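Local coordinates for probable disease resistance protein At5g66900 (Arabidopsis thaliana, PDB 7L7W) that acts as a helper immune receptor in plant defence, forming a calcium-permeable nonselective cation channel, and is represented here by its CC-R domain, a four-helix bundle, at residues L24-I28 and M48-F52; T78-A82 and R106-M111. The protein carries 2 engineered substitutions. The contacts are given in a common frame with arbitrary orientation. Numbering follows the deposited sequence.

Contact 1 (L24-I28 and M48-F52); sequences LKVVI and MEILF
Two neighbouring helices of the CC-R four-helix bundle pack here in antiparallel fashion. Residues 24-28 lie on helix 20-32 and residues 48-52 on helix 38-60. Both segments are helical throughout. Their axes come within 10.3 Å at a signed crossing angle of -160°. The register pairs I28 with M48 (CA to CA 6.8 Å) and L24 with F52 (CA to CA 6.9 Å).

M48 points toward the partner helix. Its m, t, m rotamer sends SD to 3.6 Å from V27 CG1 and 3.9 Å from L24 CD1. M48 CB rests 3.7 Å from I28 CG1. The t, p rotamer of L24 sets its CD2 3.6 Å from M48 O. E49 starts sideways, but its CG reaches 4.1 Å from CD1 of I28, which is m, t. Its carboxylate forms a salt bridge with K32. L51 is t, p and brings CD2 to 3.6 Å from L24 CD2. F52 has chi1 near 180°, which swings its ring over to helix 20-32. L24 CD2 lies at the ring edge, 4.0 Å from F52 CD1. I28 CD1 is 4.3 Å from F52 CD1, and K25 CB is 3.9 Å from F52 CE1. K25 NZ sits 5.3 Å from the F52 ring centroid, a long cation-pi contact and at most weakly attractive. The K25 side chain also lies about 3 Å from a bound nickel ion.

The segments bury 422 Å² between them. The contact is almost wholly apolar, so close packing of aliphatic, sulfur and aromatic groups holds the helices together, with charged groups at its margin.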
loop_
_atom_site.group_PDB
_atom_site.type_symbol
_atom_site.label_atom_id
_atom_site.label_comp_id
_atom_site.label_asym_id
_atom_site.label_seq_id
_atom_site.Cartn_x
_atom_site.Cartn_y
_atom_site.Cartn_z
ATOM N N LEU A 24 -26.150 -6.734 12.421
ATOM C CA LEU A 24 -25.193 -7.511 11.638
ATOM C C LEU A 24 -25.376 -7.297 10.136
ATOM O O LEU A 24 -24.391 -7.273 9.385
ATOM C CB LEU A 24 -25.308 -8.994 11.977
ATOM C CG LEU A 24 -24.219 -9.835 11.310
ATOM C CD1 LEU A 24 -22.800 -9.311 11.662
ATOM C CD2 LEU A 24 -24.385 -11.287 11.713
ATOM N N LYS A 25 -26.622 -7.159 9.673
ATOM C CA LYS A 25 -26.843 -6.919 8.257
ATOM C C LYS A 25 -26.247 -5.586 7.834
ATOM O O LYS A 25 -25.735 -5.458 6.706
ATOM C CB LYS A 25 -28.339 -6.966 7.935
ATOM C CG LYS A 25 -28.673 -6.895 6.434
ATOM C CD LYS A 25 -28.792 -8.285 5.808
ATOM C CE LYS A 25 -28.431 -8.259 4.330
ATOM N NZ LYS A 25 -28.202 -9.648 3.845
ATOM N N VAL A 26 -26.292 -4.586 8.720
ATOM C CA VAL A 26 -25.664 -3.310 8.377
ATOM C C VAL A 26 -24.171 -3.505 8.130
ATOM O O VAL A 26 -23.610 -3.024 7.133
ATOM C CB VAL A 26 -25.903 -2.261 9.473
ATOM C CG1 VAL A 26 -24.993 -1.057 9.227
ATOM C CG2 VAL A 26 -27.356 -1.839 9.511
ATOM N N VAL A 27 -23.509 -4.224 9.041
ATOM C CA VAL A 27 -22.067 -4.415 8.946
ATOM C C VAL A 27 -21.717 -5.219 7.693
ATOM O O VAL A 27 -20.689 -4.969 7.045
ATOM C CB VAL A 27 -21.546 -5.072 10.243
ATOM C CG1 VAL A 27 -20.037 -5.338 10.179
ATOM C CG2 VAL A 27 -21.858 -4.177 11.445
ATOM N N ILE A 28 -22.582 -6.169 7.314
ATOM C CA ILE A 28 -22.326 -6.938 6.100
ATOM C C ILE A 28 -22.434 -6.041 4.879
ATOM O O ILE A 28 -21.544 -6.031 4.011
ATOM C CB ILE A 28 -23.276 -8.140 5.989
ATOM C CG1 ILE A 28 -23.032 -9.116 7.127
ATOM C CG2 ILE A 28 -23.030 -8.884 4.688
ATOM C CD1 ILE A 28 -24.083 -10.227 7.174
ATOM N N MET A 48 -19.488 -13.558 8.595
ATOM C CA MET A 48 -20.680 -12.873 9.084
ATOM C C MET A 48 -21.959 -13.440 8.468
ATOM O O MET A 48 -23.015 -13.415 9.104
ATOM C CB MET A 48 -20.573 -11.369 8.803
ATOM C CG MET A 48 -19.573 -10.635 9.712
ATOM S SD MET A 48 -19.561 -8.816 9.549
ATOM C CE MET A 48 -19.005 -8.571 7.853
ATOM N N GLU A 49 -21.890 -13.970 7.251
ATOM C CA GLU A 49 -23.073 -14.561 6.650
ATOM C C GLU A 49 -23.356 -15.936 7.232
ATOM O O GLU A 49 -24.522 -16.348 7.282
ATOM C CB GLU A 49 -22.917 -14.599 5.128
ATOM C CG GLU A 49 -23.185 -13.221 4.510
ATOM C CD GLU A 49 -23.026 -13.164 2.995
ATOM O OE1 GLU A 49 -22.075 -13.784 2.446
ATOM O OE2 GLU A 49 -23.848 -12.462 2.356
ATOM N N ILE A 50 -22.313 -16.643 7.683
ATOM C CA ILE A 50 -22.526 -17.839 8.505
ATOM C C ILE A 50 -23.220 -17.468 9.814
ATOM O O ILE A 50 -24.166 -18.132 10.257
ATOM C CB ILE A 50 -21.191 -18.543 8.798
ATOM C CG1 ILE A 50 -20.568 -19.128 7.540
ATOM C CG2 ILE A 50 -21.372 -19.601 9.892
ATOM C CD1 ILE A 50 -19.105 -19.515 7.765
ATOM N N LEU A 51 -22.720 -16.426 10.479
ATOM C CA LEU A 51 -23.256 -16.047 11.780
ATOM C C LEU A 51 -24.659 -15.444 11.689
ATOM O O LEU A 51 -25.391 -15.462 12.683
ATOM C CB LEU A 51 -22.287 -15.074 12.456
ATOM C CG LEU A 51 -22.752 -14.243 13.654
ATOM C CD1 LEU A 51 -22.684 -15.077 14.939
ATOM C CD2 LEU A 51 -21.932 -12.958 13.781
ATOM N N PHE A 52 -25.051 -14.931 10.520
ATOM C CA PHE A 52 -26.298 -14.176 10.399
ATOM C C PHE A 52 -27.566 -14.962 10.747
ATOM O O PHE A 52 -28.445 -14.401 11.426
ATOM C CB PHE A 52 -26.387 -13.591 8.983
ATOM C CG PHE A 52 -27.572 -12.724 8.783
ATOM C CD1 PHE A 52 -27.600 -11.448 9.311
ATOM C CD2 PHE A 52 -28.683 -13.193 8.103
ATOM C CE1 PHE A 52 -28.712 -10.634 9.148
ATOM C CE2 PHE A 52 -29.800 -12.384 7.932
ATOM C CZ PHE A 52 -29.814 -11.102 8.456
#

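Contact 2 (T78-A82 and R106-M111); sequences TIERA and RINKDM. With NI (nickel (II) ion), chain B.
Helices 70-88 and 97-114 run antiparallel in the bundle. Segments 78-82 and 106-111 are helical, with axes 9.9 Å apart and a signed crossing angle of -151°. A82 and I107 mark the register (CA to CA 6.5 Å). I107 is m, t: CD1 reaches 3.6 Å from R81 O, and CG2 lies 3.9 Å from A82 CB. M111 is m with both outer torsions t, an extended chain whose CE meets A82 CB at 3.7 Å. T78 is p; its CG2 is 4.1 Å from D110 CB, while OG1 hydrogen-bonds back to E74 O and L75 O. E80 points away and, alongside D83, binds nickel through OE1 (2.2 Å) and OE2 (2.6 Å).

R81 (m, t, p, chi4 -155°) donates from NH1 and NH2 to D110 OD2, at 3.1 and 3.0 Å, a salt bridge between the helices. Within 106-111, R106 NH1 makes a second one to D110 OD2 (3.1 Å). This salt-bridge network eases repulsion between R81 NH2 and R106 NH1, 4.2 Å apart, without balancing both positive charges.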
loop_
_atom_site.group_PDB
_atom_site.type_symbol
_atom_site.label_atom_id
_atom_site.label_comp_id
_atom_site.label_asym_id
_atom_site.label_seq_id
_atom_site.Cartn_x
_atom_site.Cartn_y
_atom_site.Cartn_z
ATOM N N THR A 78 -18.626 -8.100 19.846
ATOM C CA THR A 78 -17.880 -8.545 18.676
ATOM C C THR A 78 -18.462 -7.951 17.400
ATOM O O THR A 78 -17.710 -7.472 16.531
ATOM C CB THR A 78 -17.847 -10.070 18.615
ATOM O OG1 THR A 78 -19.137 -10.576 18.939
ATOM C CG2 THR A 78 -16.930 -10.604 19.702
ATOM N N ILE A 79 -19.796 -7.928 17.288
ATOM C CA ILE A 79 -20.410 -7.283 16.130
ATOM C C ILE A 79 -20.074 -5.795 16.114
ATOM O O ILE A 79 -19.892 -5.199 15.044
ATOM C CB ILE A 79 -21.927 -7.533 16.131
ATOM C CG1 ILE A 79 -22.215 -9.022 15.961
ATOM C CG2 ILE A 79 -22.600 -6.774 15.016
ATOM C CD1 ILE A 79 -23.688 -9.419 16.221
ATOM N N GLU A 80 -19.923 -5.177 17.294
ATOM C CA GLU A 80 -19.579 -3.758 17.322
ATOM C C GLU A 80 -18.115 -3.513 16.976
ATOM O O GLU A 80 -17.788 -2.470 16.394
ATOM C CB GLU A 80 -19.921 -3.154 18.675
ATOM C CG GLU A 80 -21.322 -2.572 18.696
ATOM C CD GLU A 80 -21.514 -1.447 17.687
ATOM O OE1 GLU A 80 -21.854 -1.750 16.517
ATOM O OE2 GLU A 80 -21.345 -0.263 18.068
ATOM N N ARG A 81 -17.220 -4.453 17.298
ATOM C CA ARG A 81 -15.854 -4.325 16.789
ATOM C C ARG A 81 -15.824 -4.429 15.265
ATOM O O ARG A 81 -15.124 -3.656 14.596
ATOM C CB ARG A 81 -14.958 -5.377 17.426
ATOM C CG ARG A 81 -14.683 -5.077 18.905
ATOM C CD ARG A 81 -14.373 -6.336 19.679
ATOM N NE ARG A 81 -13.328 -7.106 19.015
ATOM C CZ ARG A 81 -13.167 -8.421 19.146
ATOM N NH1 ARG A 81 -14.000 -9.127 19.920
ATOM N NH2 ARG A 81 -12.177 -9.031 18.492
ATOM N N ALA A 82 -16.595 -5.365 14.690
ATOM C CA ALA A 82 -16.673 -5.401 13.231
ATOM C C ALA A 82 -17.200 -4.078 12.686
ATOM O O ALA A 82 -16.676 -3.554 11.696
ATOM C CB ALA A 82 -17.538 -6.566 12.752
ATOM N N ARG A 106 -8.843 -11.333 13.800
ATOM C CA ARG A 106 -9.261 -11.806 15.103
ATOM C C ARG A 106 -10.755 -11.605 15.294
ATOM O O ARG A 106 -11.422 -12.472 15.876
ATOM C CB ARG A 106 -8.468 -11.176 16.240
ATOM C CG ARG A 106 -8.355 -12.256 17.264
ATOM C CD ARG A 106 -7.329 -12.095 18.336
ATOM N NE ARG A 106 -7.671 -13.047 19.392
ATOM C CZ ARG A 106 -8.756 -12.965 20.169
ATOM N NH1 ARG A 106 -9.619 -11.956 20.041
ATOM N NH2 ARG A 106 -8.979 -13.898 21.089
ATOM N N ILE A 107 -11.318 -10.520 14.738
ATOM C CA ILE A 107 -12.774 -10.389 14.778
ATOM C C ILE A 107 -13.400 -11.612 14.140
ATOM O O ILE A 107 -14.238 -12.295 14.743
ATOM C CB ILE A 107 -13.228 -9.098 14.082
ATOM C CG1 ILE A 107 -12.659 -7.876 14.819
ATOM C CG2 ILE A 107 -14.750 -9.059 13.991
ATOM C CD1 ILE A 107 -13.078 -6.550 14.223
ATOM N N ASN A 108 -12.900 -11.966 12.954
ATOM C CA ASN A 108 -13.338 -13.157 12.240
ATOM C C ASN A 108 -13.303 -14.372 13.157
ATOM O O ASN A 108 -14.325 -15.049 13.348
ATOM C CB ASN A 108 -12.435 -13.355 11.019
ATOM C CG ASN A 108 -12.955 -14.381 10.057
ATOM O OD1 ASN A 108 -13.600 -14.036 9.068
ATOM N ND2 ASN A 108 -12.647 -15.651 10.311
ATOM N N LYS A 109 -12.150 -14.620 13.803
ATOM C CA LYS A 109 -12.049 -15.844 14.589
ATOM C C LYS A 109 -13.100 -15.837 15.691
ATOM O O LYS A 109 -13.824 -16.827 15.871
ATOM C CB LYS A 109 -10.636 -16.031 15.164
ATOM C CG LYS A 109 -10.499 -17.271 16.093
ATOM C CD LYS A 109 -11.418 -18.441 15.604
ATOM C CE LYS A 109 -11.504 -19.659 16.524
ATOM N NZ LYS A 109 -12.732 -20.437 16.170
ATOM N N ASP A 110 -13.271 -14.692 16.356
ATOM C CA ASP A 110 -14.218 -14.623 17.460
ATOM C C ASP A 110 -15.617 -14.977 16.972
ATOM O O ASP A 110 -16.291 -15.844 17.554
ATOM C CB ASP A 110 -14.166 -13.232 18.093
ATOM C CG ASP A 110 -12.841 -12.967 18.817
ATOM O OD1 ASP A 110 -11.985 -13.882 18.847
ATOM O OD2 ASP A 110 -12.641 -11.844 19.340
ATOM N N MET A 111 -16.020 -14.394 15.833
ATOM C CA MET A 111 -17.357 -14.658 15.322
ATOM C C MET A 111 -17.538 -16.145 15.085
ATOM O O MET A 111 -18.532 -16.739 15.527
ATOM C CB MET A 111 -17.603 -13.862 14.042
ATOM C CG MET A 111 -18.043 -12.436 14.295
ATOM S SD MET A 111 -18.134 -11.437 12.798
ATOM C CE MET A 111 -18.873 -9.934 13.445
HETATM NI NI NI B . -21.793 0.299 15.610
#

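Contacts 1 and 2 each join an antiparallel helix pair, and together they span four helices of one bundle. Along the chain they come in series. Their centres are 11 Å apart, and their side chains meet in a shared core. M48 CG lies 3.5 Å from M111 SD, and L51 CD2 lies 4.0 Å from M111 CG. V27 CG1 is also 3.8 Å from A82 CB, and L24 CD1 is 4.2 Å from I79 CG2. M48 and M111 thus each serve both their own contact and the joint between them. Nickel sits outside this core: E80 and D83 bind one ion, and the K25 side chain comes within about 3 Å of another.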